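Local coordinates for protein yciF (Escherichia coli, PDB 2GS4) that forms a homodimer and is a bacterial stress protein of the ferritin clan, of undefined biochemical role but probably metal-binding, as in the related rubrerythrins, at residues K22-T25 against R26-K30. Sequence-based numbering, arbitrary orientation.
Sequences KQLT and RALAK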
loop_
_atom_site.group_PDB
_atom_site.type_symbol
_atom_site.label_atom_id
_atom_site.label_comp_id
_atom_site.label_asym_id
_atom_site.label_seq_id
_atom_site.Cartn_x
_atom_site.Cartn_y
_atom_site.Cartn_z
ATOM N N LYS A 22 7.866 -11.403 -2.678
ATOM C CA LYS A 22 8.895 -11.609 -3.693
ATOM C C LYS A 22 9.847 -10.406 -3.675
ATOM O O LYS A 22 11.066 -10.551 -3.611
ATOM C CB LYS A 22 8.235 -11.706 -5.070
ATOM C CG LYS A 22 8.829 -12.734 -6.005
ATOM C CD LYS A 22 8.324 -14.133 -5.699
ATOM C CE LYS A 22 9.061 -15.153 -6.553
ATOM N NZ LYS A 22 8.882 -16.536 -6.046
ATOM N N GLN A 23 9.268 -9.212 -3.734
ATOM C CA GLN A 23 10.047 -7.983 -3.717
ATOM C C GLN A 23 10.717 -7.849 -2.361
ATOM O O GLN A 23 11.876 -7.437 -2.272
ATOM C CB GLN A 23 9.143 -6.767 -3.950
ATOM C CG GLN A 23 8.314 -6.825 -5.219
ATOM C CD GLN A 23 7.433 -5.598 -5.383
ATOM O OE1 GLN A 23 7.906 -4.470 -5.303
ATOM N NE2 GLN A 23 6.148 -5.816 -5.610
ATOM N N LEU A 24 10.003 -8.207 -1.296
ATOM C CA LEU A 24 10.589 -8.076 0.026
ATOM C C LEU A 24 11.897 -8.880 0.165
ATOM O O LEU A 24 12.844 -8.396 0.786
ATOM C CB LEU A 24 9.576 -8.468 1.107
ATOM C CG LEU A 24 9.788 -7.831 2.494
ATOM C CD1 LEU A 24 10.027 -6.325 2.368
ATOM C CD2 LEU A 24 8.577 -8.093 3.376
ATOM N N THR A 25 11.969 -10.073 -0.434
ATOM C CA THR A 25 13.191 -10.894 -0.349
ATOM C C THR A 25 14.443 -10.122 -0.760
ATOM O O THR A 25 15.451 -10.146 -0.048
ATOM C CB THR A 25 13.114 -12.185 -1.222
ATOM O OG1 THR A 25 12.901 -11.835 -2.592
ATOM C CG2 THR A 25 11.989 -13.103 -0.742
ATOM N N ARG A 26 14.386 -9.449 -1.907
ATOM C CA ARG A 26 15.517 -8.656 -2.379
ATOM C C ARG A 26 15.788 -7.510 -1.400
ATOM O O ARG A 26 16.919 -7.302 -0.963
ATOM C CB ARG A 26 15.247 -8.062 -3.778
ATOM C CG ARG A 26 15.311 -9.040 -4.963
ATOM C CD ARG A 26 13.926 -9.434 -5.506
ATOM N NE ARG A 26 13.226 -8.353 -6.204
ATOM C CZ ARG A 26 12.093 -8.516 -6.889
ATOM N NH1 ARG A 26 11.531 -9.715 -6.973
ATOM N NH2 ARG A 26 11.515 -7.479 -7.483
ATOM N N ALA A 27 14.739 -6.775 -1.048
ATOM C CA ALA A 27 14.878 -5.637 -0.145
ATOM C C ALA A 27 15.520 -5.969 1.200
ATOM O O ALA A 27 16.360 -5.221 1.693
ATOM C CB ALA A 27 13.523 -4.986 0.077
ATOM N N LEU A 28 15.134 -7.093 1.793
ATOM C CA LEU A 28 15.681 -7.471 3.091
ATOM C C LEU A 28 17.177 -7.801 3.042
ATOM O O LEU A 28 17.900 -7.522 3.997
ATOM C CB LEU A 28 14.877 -8.642 3.675
ATOM C CG LEU A 28 13.422 -8.284 4.018
ATOM C CD1 LEU A 28 12.612 -9.541 4.299
ATOM C CD2 LEU A 28 13.399 -7.353 5.217
ATOM N N ALA A 29 17.648 -8.388 1.944
ATOM C CA ALA A 29 19.070 -8.707 1.832
ATOM C C ALA A 29 19.840 -7.391 1.774
ATOM O O ALA A 29 20.923 -7.273 2.356
ATOM C CB ALA A 29 19.336 -9.522 0.583
ATOM N N LYS A 30 19.284 -6.405 1.071
ATOM C CA LYS A 30 19.929 -5.101 0.974
ATOM C C LYS A 30 19.890 -4.427 2.348
ATOM O O LYS A 30 20.890 -3.865 2.795
ATOM C CB LYS A 30 19.233 -4.195 -0.056
ATOM C CG LYS A 30 19.458 -4.524 -1.547
ATOM C CD LYS A 30 19.027 -3.323 -2.424
ATOM C CE LYS A 30 19.084 -3.607 -3.930
ATOM N NZ LYS A 30 18.890 -2.371 -4.767
#
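Leu24 O accepts the backbone N-H of Leu28 at 2.8 Å, with an N-H...O angle of 161°, the shortest of the i to i+4 bonds joining residues 22-25 to 26-30. Ala27 N reaches Gln23 O at 3.2 Å in an almost straight bond, whereas the bond from Ala29 N to Thr25 O is weak. Beside this ladder Leu28 leans back over the preceding turn: with CG anti to its own carbonyl carbon (chi1 -66°), it brings CD1 to 3.8 Å from Leu24 CG. Loss of the isobutyl group to an alanine at Leu28 would probably cost Leu24 CG this contact and open a gap toward His47, Leu48 and Thr51 of helix 38-63.

Arg26 runs backward along another side of the helix. Bends at chi2 and chi3 fold its chain so that the guanidinium lies with one face over Gln23 CA, 3.8 Å from the plane, while NH2 comes 4.0 Å from Gln23 CG. Gln23 NE2 is hydrogen-bonded to Ser19 OG and Cys75 O. Within residues 22-25, Thr25 OG1 turns back to Lys22 O, three residues earlier, at a very short 2.5 Å whose exact length is doubtful. The i to i+4 pattern is that of an alpha-helix; Leu24 reaching helices 76-89 and 95-126, and Leu28 helix 38-63, place it in a helical bundle, as in the ferritin clan.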